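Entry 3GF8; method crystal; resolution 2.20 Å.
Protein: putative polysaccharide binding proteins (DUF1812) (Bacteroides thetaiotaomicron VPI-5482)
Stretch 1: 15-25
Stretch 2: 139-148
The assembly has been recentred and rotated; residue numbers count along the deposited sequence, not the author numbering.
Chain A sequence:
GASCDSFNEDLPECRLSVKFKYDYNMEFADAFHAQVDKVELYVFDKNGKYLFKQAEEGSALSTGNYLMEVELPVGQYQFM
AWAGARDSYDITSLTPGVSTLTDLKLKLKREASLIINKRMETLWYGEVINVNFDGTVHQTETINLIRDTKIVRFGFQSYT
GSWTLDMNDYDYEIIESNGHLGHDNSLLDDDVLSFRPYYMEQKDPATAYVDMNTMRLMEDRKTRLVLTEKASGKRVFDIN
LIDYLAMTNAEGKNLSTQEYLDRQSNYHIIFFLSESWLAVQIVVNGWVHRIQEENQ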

# COMPACT_ATOMS: atom_id res chain seq x y z
N ARG A 15 -29.47 -3.25 -17.02
CA ARG A 15 -28.22 -3.83 -16.62
C ARG A 15 -27.54 -2.90 -15.61
O ARG A 15 -27.68 -1.65 -15.68
CB ARG A 15 -27.37 -4.15 -17.86
CG ARG A 15 -27.89 -5.33 -18.68
N LEU A 16 -26.87 -3.54 -14.65
CA LEU A 16 -26.16 -2.89 -13.57
C LEU A 16 -24.70 -3.01 -13.91
O LEU A 16 -24.22 -4.12 -14.11
CB LEU A 16 -26.46 -3.61 -12.27
CG LEU A 16 -25.80 -3.17 -10.97
CD1 LEU A 16 -26.20 -1.77 -10.62
CD2 LEU A 16 -26.26 -4.13 -9.86
N SER A 17 -23.99 -1.89 -13.99
CA SER A 17 -22.55 -1.86 -14.32
C SER A 17 -21.75 -1.27 -13.20
O SER A 17 -22.27 -0.46 -12.44
CB SER A 17 -22.31 -1.00 -15.54
OG SER A 17 -22.68 -1.72 -16.69
N VAL A 18 -20.47 -1.63 -13.12
CA VAL A 18 -19.58 -1.08 -12.10
C VAL A 18 -18.43 -0.41 -12.80
O VAL A 18 -17.83 -0.98 -13.69
CB VAL A 18 -19.07 -2.14 -11.10
CG1 VAL A 18 -18.06 -1.52 -10.13
CG2 VAL A 18 -20.23 -2.77 -10.34
N LYS A 19 -18.18 0.84 -12.43
CA LYS A 19 -17.03 1.58 -12.88
C LYS A 19 -16.05 1.58 -11.71
O LYS A 19 -16.45 1.82 -10.57
CB LYS A 19 -17.46 3.01 -13.20
CG LYS A 19 -16.34 3.97 -13.61
CD LYS A 19 -16.92 5.22 -14.25
CE LYS A 19 -15.85 6.09 -14.94
NZ LYS A 19 -14.84 6.57 -13.97
N PHE A 20 -14.78 1.27 -11.99
CA PHE A 20 -13.73 1.38 -10.97
C PHE A 20 -12.90 2.61 -11.23
O PHE A 20 -12.52 2.89 -12.38
CB PHE A 20 -12.81 0.16 -11.01
CG PHE A 20 -13.50 -1.14 -10.74
CD1 PHE A 20 -14.16 -1.81 -11.77
CD2 PHE A 20 -13.53 -1.66 -9.47
CE1 PHE A 20 -14.79 -3.02 -11.52
CE2 PHE A 20 -14.18 -2.84 -9.22
CZ PHE A 20 -14.81 -3.52 -10.25
N LYS A 21 -12.61 3.38 -10.18
CA LYS A 21 -11.68 4.52 -10.38
C LYS A 21 -10.54 4.48 -9.40
O LYS A 21 -10.71 3.99 -8.28
CB LYS A 21 -12.41 5.86 -10.33
CG LYS A 21 -13.09 6.25 -8.99
CD LYS A 21 -13.67 7.68 -9.10
CE LYS A 21 -14.21 8.21 -7.82
NZ LYS A 21 -13.14 8.40 -6.85
N TYR A 22 -9.39 5.03 -9.82
CA TYR A 22 -8.23 5.19 -8.99
C TYR A 22 -7.70 6.61 -9.15
O TYR A 22 -6.72 6.84 -9.87
CB TYR A 22 -7.13 4.15 -9.33
CG TYR A 22 -5.84 4.39 -8.59
CD1 TYR A 22 -5.83 4.71 -7.22
CD2 TYR A 22 -4.63 4.35 -9.25
CE1 TYR A 22 -4.60 4.97 -6.54
CE2 TYR A 22 -3.44 4.60 -8.59
CZ TYR A 22 -3.42 4.92 -7.25
OH TYR A 22 -2.19 5.16 -6.65
N ASP A 23 -8.37 7.55 -8.48
CA ASP A 23 -7.95 8.94 -8.49
C ASP A 23 -7.48 9.40 -7.14
O ASP A 23 -6.99 10.54 -7.00
CB ASP A 23 -9.07 9.86 -9.00
CG ASP A 23 -10.34 9.85 -8.12
OD1 ASP A 23 -10.42 9.15 -7.10
OD2 ASP A 23 -11.30 10.52 -8.51
N TYR A 24 -7.56 8.52 -6.13
CA TYR A 24 -7.03 8.85 -4.79
C TYR A 24 -5.47 8.71 -4.74
O TYR A 24 -4.90 7.82 -4.11
CB TYR A 24 -7.74 8.01 -3.73
CG TYR A 24 -7.73 8.60 -2.34
CD1 TYR A 24 -8.36 9.80 -2.07
CD2 TYR A 24 -7.11 7.95 -1.29
CE1 TYR A 24 -8.36 10.34 -0.80
CE2 TYR A 24 -7.10 8.49 -0.02
CZ TYR A 24 -7.75 9.67 0.22
OH TYR A 24 -7.74 10.21 1.49
N ASN A 25 -4.79 9.64 -5.42
CA ASN A 25 -3.34 9.61 -5.57
C ASN A 25 -2.81 11.04 -5.56
O ASN A 25 -3.61 11.97 -5.48
CB ASN A 25 -2.95 8.89 -6.86
CG ASN A 25 -3.65 9.42 -8.08
OD1 ASN A 25 -3.55 10.60 -8.42
ND2 ASN A 25 -4.38 8.54 -8.76
N GLN A 139 -28.05 1.33 -14.86
CA GLN A 139 -27.43 1.91 -13.69
C GLN A 139 -25.94 1.53 -13.67
O GLN A 139 -25.58 0.38 -13.95
CB GLN A 139 -28.14 1.32 -12.48
CG GLN A 139 -27.78 1.86 -11.17
CD GLN A 139 -28.77 1.43 -10.10
OE1 GLN A 139 -29.99 1.43 -10.34
NE2 GLN A 139 -28.27 1.09 -8.92
N THR A 140 -25.09 2.49 -13.30
CA THR A 140 -23.66 2.24 -13.11
C THR A 140 -23.20 2.67 -11.71
O THR A 140 -23.29 3.85 -11.38
CB THR A 140 -22.85 3.00 -14.16
OG1 THR A 140 -23.20 2.53 -15.46
CG2 THR A 140 -21.32 2.82 -13.96
N GLU A 141 -22.66 1.75 -10.92
CA GLU A 141 -22.09 2.11 -9.63
C GLU A 141 -20.58 2.38 -9.79
O GLU A 141 -19.95 1.92 -10.75
CB GLU A 141 -22.31 0.99 -8.62
CG GLU A 141 -23.76 0.53 -8.49
CD GLU A 141 -24.66 1.55 -7.82
OE1 GLU A 141 -24.16 2.37 -7.00
OE2 GLU A 141 -25.87 1.53 -8.13
N THR A 142 -20.00 3.12 -8.87
CA THR A 142 -18.57 3.39 -8.90
C THR A 142 -17.83 2.84 -7.67
O THR A 142 -18.17 3.19 -6.52
CB THR A 142 -18.28 4.90 -8.96
OG1 THR A 142 -19.02 5.49 -10.03
CG2 THR A 142 -16.78 5.16 -9.16
N ILE A 143 -16.81 2.04 -7.91
CA ILE A 143 -15.90 1.62 -6.84
C ILE A 143 -14.68 2.54 -6.78
O ILE A 143 -14.03 2.81 -7.77
CB ILE A 143 -15.47 0.16 -6.97
CG1 ILE A 143 -16.69 -0.76 -6.78
CG2 ILE A 143 -14.46 -0.19 -5.86
CD1 ILE A 143 -17.17 -0.83 -5.26
N ASN A 144 -14.42 3.05 -5.58
CA ASN A 144 -13.27 3.90 -5.35
C ASN A 144 -12.08 3.12 -4.77
O ASN A 144 -12.21 2.49 -3.73
CB ASN A 144 -13.63 5.05 -4.41
CG ASN A 144 -12.51 6.02 -4.29
OD1 ASN A 144 -12.03 6.55 -5.28
ND2 ASN A 144 -12.03 6.20 -3.07
N LEU A 145 -10.94 3.21 -5.45
CA LEU A 145 -9.76 2.39 -5.13
C LEU A 145 -8.70 3.17 -4.39
O LEU A 145 -8.35 4.31 -4.79
CB LEU A 145 -9.12 1.82 -6.41
CG LEU A 145 -9.99 0.80 -7.12
CD1 LEU A 145 -9.33 0.33 -8.47
CD2 LEU A 145 -10.27 -0.33 -6.16
N ILE A 146 -8.17 2.53 -3.36
CA ILE A 146 -7.12 3.08 -2.50
C ILE A 146 -5.91 2.15 -2.53
O ILE A 146 -6.04 0.94 -2.26
CB ILE A 146 -7.66 3.17 -1.05
CG1 ILE A 146 -8.83 4.18 -0.99
CG2 ILE A 146 -6.55 3.55 -0.05
CD1 ILE A 146 -9.44 4.25 0.33
N ARG A 147 -4.74 2.72 -2.80
CA ARG A 147 -3.55 1.91 -2.93
C ARG A 147 -3.04 1.55 -1.58
O ARG A 147 -2.88 2.41 -0.72
CB ARG A 147 -2.46 2.61 -3.75
CG ARG A 147 -1.31 1.69 -4.03
CD ARG A 147 -0.40 2.19 -5.16
NE ARG A 147 0.92 1.58 -5.05
CZ ARG A 147 1.92 1.81 -5.88
NH1 ARG A 147 1.80 2.66 -6.89
NH2 ARG A 147 3.07 1.18 -5.70
N ASP A 148 -2.77 0.25 -1.40
CA ASP A 148 -2.38 -0.28 -0.09
C ASP A 148 -0.89 -0.64 0.01
O ASP A 148 -0.32 -0.71 1.11
CB ASP A 148 -3.22 -1.53 0.22
CG ASP A 148 -4.57 -1.21 0.85
OD1 ASP A 148 -4.88 -0.03 1.14
OD2 ASP A 148 -5.34 -2.17 1.07
O HOH W 1 -25.33 -0.23 -16.81
O HOH W 2 -0.20 4.32 -8.02
O HOH W 3 -4.47 5.58 -2.70
O HOH W 4 -9.38 6.31 -6.09

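How does the pairing begin at Gln 139? The two strands run parallel, so Gln 139, Glu 141 and Ile 143 each bond to both neighbours of the residue they face. Gln 139 faces Leu 16: its N donates to Arg 15 O (3.1 Å), and its O accepts from Ser 17 N (2.8 Å). Within its own strand, Gln 139 NE2 donates to Glu 141 OE2 at 2.6 Å, tying together two side chains on the face shared with Leu 16. On the other face, Thr 140 sits beside Ser 17, and water 1 links Ser 17 OG to Gln 139 O.

What carries the ladder through Glu 141 and Ile 143? Glu 141 N donates to Ser 17 O, and Lys 19 N to Glu 141 O, both at 2.7 Å. Ile 143 repeats the pattern, its N reaching Lys 19 O at 2.7 Å and its O accepting from Lys 21 N at 2.9 Å. Ile 143 also fills an apolar layer, with CG1 3.7 Å from Val 18 CG1 and CB 3.7 Å from Phe 20 CD2.

Why does Asn 144 matter on the more polar face? Lys 21 NZ donates to Asn 144 OD1 at 2.7 Å and forms a salt bridge with Asp 23 OD1 at 2.8 Å. The ammonium thus joins the strands while its charge is balanced within stretch 1.

How does contact continue as the ladder ends? Leu 145 N makes the last direct backbone bond, to Lys 21 O (2.9 Å), while Leu 145 CB lies 4.2 Å from Tyr 22 CB. Ile 146 CG1 then meets Tyr 24 CD2 at 4.2 Å. At Arg 147, waters replace direct bonds: water 3 accepts from Arg 147 N and donates to Tyr 24 O, and water 2 connects Arg 147 NH1 with Tyr 22 OH.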